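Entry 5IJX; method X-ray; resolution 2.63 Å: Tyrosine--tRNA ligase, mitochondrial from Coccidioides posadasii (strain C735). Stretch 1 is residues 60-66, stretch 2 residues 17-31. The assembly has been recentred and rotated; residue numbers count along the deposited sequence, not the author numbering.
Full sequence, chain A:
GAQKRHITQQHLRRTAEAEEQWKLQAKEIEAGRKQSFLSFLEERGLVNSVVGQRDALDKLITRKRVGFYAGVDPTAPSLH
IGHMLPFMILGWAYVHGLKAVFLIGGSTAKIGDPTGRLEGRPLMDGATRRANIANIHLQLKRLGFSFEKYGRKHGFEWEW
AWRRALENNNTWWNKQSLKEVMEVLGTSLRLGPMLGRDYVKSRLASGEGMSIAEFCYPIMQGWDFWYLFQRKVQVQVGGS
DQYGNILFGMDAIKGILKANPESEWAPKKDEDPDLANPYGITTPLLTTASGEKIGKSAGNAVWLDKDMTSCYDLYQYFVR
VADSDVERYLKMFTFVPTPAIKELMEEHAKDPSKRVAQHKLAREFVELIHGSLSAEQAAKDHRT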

# COMPACT_ATOMS: atom_id res chain seq x y z
N LEU A 60 -4.11 23.64 -23.05
CA LEU A 60 -4.00 22.20 -23.24
C LEU A 60 -5.14 21.68 -24.10
O LEU A 60 -4.91 21.04 -25.14
CB LEU A 60 -3.98 21.49 -21.88
CG LEU A 60 -4.04 19.96 -21.93
CD1 LEU A 60 -2.74 19.39 -22.48
CD2 LEU A 60 -4.34 19.40 -20.55
N ILE A 61 -6.38 21.94 -23.68
CA ILE A 61 -7.53 21.40 -24.39
C ILE A 61 -7.56 21.91 -25.82
O ILE A 61 -7.87 21.17 -26.76
CB ILE A 61 -8.83 21.74 -23.63
CG1 ILE A 61 -8.77 21.19 -22.21
CG2 ILE A 61 -10.04 21.19 -24.37
CD1 ILE A 61 -9.96 21.55 -21.34
N THR A 62 -7.23 23.19 -26.01
CA THR A 62 -7.26 23.76 -27.36
C THR A 62 -6.22 23.11 -28.26
O THR A 62 -6.48 22.84 -29.44
CB THR A 62 -7.04 25.27 -27.29
OG1 THR A 62 -8.09 25.87 -26.51
CG2 THR A 62 -7.03 25.89 -28.67
N ARG A 63 -5.03 22.83 -27.73
CA ARG A 63 -3.92 22.32 -28.52
C ARG A 63 -3.87 20.80 -28.60
O ARG A 63 -3.10 20.27 -29.42
CB ARG A 63 -2.58 22.81 -27.95
CG ARG A 63 -2.21 24.24 -28.28
CD ARG A 63 -0.70 24.36 -28.46
NE ARG A 63 -0.21 25.72 -28.31
CZ ARG A 63 1.03 26.03 -27.93
NH1 ARG A 63 1.90 25.08 -27.65
NH2 ARG A 63 1.39 27.30 -27.82
N LYS A 64 -4.64 20.08 -27.79
CA LYS A 64 -4.42 18.65 -27.63
C LYS A 64 -5.74 17.95 -27.37
O LYS A 64 -6.53 18.39 -26.53
CB LYS A 64 -3.44 18.39 -26.48
CG LYS A 64 -2.92 16.97 -26.41
CD LYS A 64 -1.83 16.88 -25.35
CE LYS A 64 -1.16 15.52 -25.35
NZ LYS A 64 0.00 15.48 -24.42
N ARG A 65 -5.97 16.85 -28.10
CA ARG A 65 -7.18 16.03 -27.93
C ARG A 65 -6.98 15.14 -26.71
O ARG A 65 -6.68 13.95 -26.80
CB ARG A 65 -7.44 15.21 -29.19
CG ARG A 65 -8.83 14.58 -29.25
CD ARG A 65 -8.95 13.62 -30.43
NE ARG A 65 -8.87 14.31 -31.72
CZ ARG A 65 -9.92 14.69 -32.44
NH1 ARG A 65 -11.15 14.47 -32.02
NH2 ARG A 65 -9.73 15.31 -33.60
N VAL A 66 -7.16 15.74 -25.53
CA VAL A 66 -6.87 15.07 -24.26
C VAL A 66 -8.09 14.30 -23.77
O VAL A 66 -9.15 14.32 -24.42
CB VAL A 66 -6.40 16.07 -23.19
CG1 VAL A 66 -5.10 16.73 -23.62
CG2 VAL A 66 -7.47 17.12 -22.92
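Stretch 2, residues 17-31: EAEEQWKLQAKEIEA

Stretch 2 lies as a helix across the end of the helix in stretch 1 and the turn that follows it, and the firmest polar tie is made by Arg65. Its NH2 donates a hydrogen bond to the carbonyl O of Ala18 at 3.0 Å, with an N-H...O angle of 149°. That same carbonyl O of Ala18 already accepts the backbone N of Trp22 at 2.9 Å, so the guanidinium adds a second donor to an oxygen within the helix rather than capping a free one. Arg65 NH1 is satisfied elsewhere in the structure. Further along, Arg63 and Glu30 form a long salt bridge, Arg63 NE to Glu30 OE2 at 3.6 Å, with the carboxylate oxygen at the edge of the guanidinium, near its plane; both residues are exposed. The third polar link is weak: Trp22 NE1 donates to the carbonyl O of Ile61 at 3.3 Å, with an angle of 132°.

The indole nitrogen meets stretch 1 where its helix gives out. Residues 60-63 are helical, Lys64 leaves helical geometry with phi/psi of -148/133°, and Arg65 follows at -80/78°. Trp22 NE1 reaches the turn at Lys64 C, 3.2 Å away, and lies 3.3 Å from Thr62 O. The backbone N of Lys64, at 3.2 Å from Trp22 NE1, is also a donor, so that approach is no hydrogen bond.

Stretch 2 is helical from its first residue, held by regular i to i+4 backbone hydrogen bonds. The register runs in opposite senses: Thr62 CA is nearest Ala26 CA at 5.5 Å, and Arg65 CA is nearest Trp22 CA at 7.0 Å, so moving forward along stretch 1 means moving back along stretch 2. Ala18, Trp22, Ala26, Ile29 and Glu30 point their CA-to-CB bonds toward stretch 1; the first four are spaced three or four apart, as one side of a helix requires, and Glu30 follows Ile29 directly. Those of Glu19, Lys23 and Lys27 point away.

Trp22, with chi1 at -155° (t), fills the centre of the contact. Arg65 CB sits over the face of its five-membered ring, 4.1 Å from the centroid and 13° off the normal. The Arg65 side chain then bends at chi3 (-66°, m), and Trp22 CE3 lies over one face of its guanidinium, 3.6 Å from Arg65 CZ. Its NH2 also comes within 3.7 Å of Ala18 CB. At the indole edge, Trp22 CZ2 touches Ile61 O at 3.3 Å.

Thr62 packs against the next turns of the helix. Ala26 CB lies 3.3 Å from Thr62 O. The methyl CG2 of Thr62 rests 3.7 Å from Ile29 CG2 and 3.6 Å from Glu30 CG, so the aliphatic part of Glu30 packs here while its OE2 turns to Arg63, coming 3.5 Å from Arg63 CG. Together the two stretches bury 528 Å², and Leu60 and Val66 make no contact.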

# COMPACT_ATOMS: atom_id res chain seq x y z
N GLU A 17 -5.31 12.03 -39.39
CA GLU A 17 -6.39 12.91 -39.83
C GLU A 17 -7.05 13.61 -38.65
O GLU A 17 -7.28 14.83 -38.68
CB GLU A 17 -7.43 12.11 -40.63
CG GLU A 17 -6.92 11.60 -41.97
CD GLU A 17 -7.93 10.74 -42.69
OE1 GLU A 17 -8.98 10.43 -42.10
OE2 GLU A 17 -7.67 10.37 -43.86
N ALA A 18 -7.35 12.86 -37.59
CA ALA A 18 -7.91 13.46 -36.39
C ALA A 18 -7.01 14.58 -35.86
O ALA A 18 -7.49 15.67 -35.52
CB ALA A 18 -8.13 12.39 -35.32
N GLU A 19 -5.70 14.32 -35.80
CA GLU A 19 -4.78 15.35 -35.35
C GLU A 19 -4.83 16.58 -36.24
O GLU A 19 -4.74 17.71 -35.76
CB GLU A 19 -3.35 14.79 -35.30
CG GLU A 19 -3.14 13.70 -34.27
CD GLU A 19 -1.68 13.31 -34.13
OE1 GLU A 19 -0.81 14.14 -34.45
OE2 GLU A 19 -1.41 12.16 -33.71
N GLU A 20 -4.98 16.38 -37.55
CA GLU A 20 -5.13 17.51 -38.46
C GLU A 20 -6.37 18.32 -38.09
O GLU A 20 -6.29 19.54 -37.90
CB GLU A 20 -5.22 17.03 -39.91
CG GLU A 20 -4.03 16.22 -40.39
CD GLU A 20 -2.71 16.89 -40.10
OE1 GLU A 20 -2.50 18.03 -40.57
OE2 GLU A 20 -1.87 16.28 -39.40
N GLN A 21 -7.53 17.66 -38.00
CA GLN A 21 -8.75 18.35 -37.61
C GLN A 21 -8.53 19.15 -36.34
O GLN A 21 -8.94 20.32 -36.25
CB GLN A 21 -9.88 17.34 -37.42
N TRP A 22 -7.86 18.56 -35.35
CA TRP A 22 -7.64 19.26 -34.09
C TRP A 22 -6.70 20.45 -34.25
O TRP A 22 -6.87 21.46 -33.56
CB TRP A 22 -7.10 18.30 -33.03
CG TRP A 22 -7.42 18.74 -31.65
CD1 TRP A 22 -6.58 19.36 -30.77
CD2 TRP A 22 -8.68 18.63 -30.99
NE1 TRP A 22 -7.24 19.63 -29.60
CE2 TRP A 22 -8.53 19.19 -29.71
CE3 TRP A 22 -9.92 18.10 -31.36
CZ2 TRP A 22 -9.58 19.24 -28.79
CZ3 TRP A 22 -10.96 18.16 -30.45
CH2 TRP A 22 -10.78 18.72 -29.18
N LYS A 23 -5.72 20.35 -35.14
CA LYS A 23 -4.81 21.47 -35.37
C LYS A 23 -5.51 22.63 -36.06
O LYS A 23 -5.32 23.79 -35.68
CB LYS A 23 -3.60 21.01 -36.18
N LEU A 24 -6.33 22.33 -37.07
CA LEU A 24 -7.12 23.38 -37.72
C LEU A 24 -8.06 24.04 -36.72
O LEU A 24 -8.07 25.27 -36.57
CB LEU A 24 -7.90 22.80 -38.90
CG LEU A 24 -7.06 22.10 -39.97
CD1 LEU A 24 -7.97 21.44 -41.00
CD2 LEU A 24 -6.11 23.07 -40.65
N GLN A 25 -8.87 23.23 -36.03
CA GLN A 25 -9.75 23.77 -35.00
C GLN A 25 -8.97 24.62 -34.01
O GLN A 25 -9.46 25.66 -33.53
CB GLN A 25 -10.46 22.62 -34.27
CG GLN A 25 -11.54 23.06 -33.30
CD GLN A 25 -11.92 21.97 -32.33
OE1 GLN A 25 -13.08 21.54 -32.27
NE2 GLN A 25 -10.95 21.50 -31.55
N ALA A 26 -7.74 24.20 -33.69
CA ALA A 26 -6.93 24.95 -32.73
C ALA A 26 -6.52 26.31 -33.30
O ALA A 26 -6.52 27.31 -32.57
CB ALA A 26 -5.69 24.13 -32.35
N LYS A 27 -6.18 26.36 -34.59
CA LYS A 27 -5.93 27.65 -35.22
C LYS A 27 -7.17 28.53 -35.14
O LYS A 27 -7.09 29.72 -34.80
CB LYS A 27 -5.50 27.46 -36.68
CG LYS A 27 -4.06 26.99 -36.85
CD LYS A 27 -3.76 26.56 -38.28
CE LYS A 27 -3.43 27.75 -39.17
NZ LYS A 27 -3.36 27.39 -40.61
N GLU A 28 -8.34 27.96 -35.44
CA GLU A 28 -9.59 28.71 -35.32
C GLU A 28 -9.72 29.34 -33.94
O GLU A 28 -9.87 30.56 -33.81
CB GLU A 28 -10.78 27.79 -35.60
CG GLU A 28 -10.86 27.25 -37.01
CD GLU A 28 -12.28 27.20 -37.53
OE1 GLU A 28 -13.21 27.10 -36.71
OE2 GLU A 28 -12.47 27.28 -38.77
N ILE A 29 -9.66 28.51 -32.90
CA ILE A 29 -9.89 29.00 -31.54
C ILE A 29 -8.83 30.03 -31.16
O ILE A 29 -9.16 31.15 -30.74
CB ILE A 29 -9.90 27.82 -30.55
CG1 ILE A 29 -11.18 26.99 -30.76
CG2 ILE A 29 -9.81 28.30 -29.12
CD1 ILE A 29 -11.17 25.65 -30.05
N GLU A 30 -7.55 29.68 -31.30
CA GLU A 30 -6.48 30.54 -30.83
C GLU A 30 -6.38 31.84 -31.62
O GLU A 30 -5.85 32.82 -31.10
CB GLU A 30 -5.14 29.79 -30.87
CG GLU A 30 -5.04 28.69 -29.83
CD GLU A 30 -3.66 28.06 -29.77
OE1 GLU A 30 -2.93 28.11 -30.78
OE2 GLU A 30 -3.31 27.52 -28.70
N ALA A 31 -6.88 31.87 -32.85
CA ALA A 31 -6.97 33.12 -33.58
C ALA A 31 -8.22 33.92 -33.22
O ALA A 31 -8.30 35.10 -33.57
CB ALA A 31 -6.94 32.87 -35.09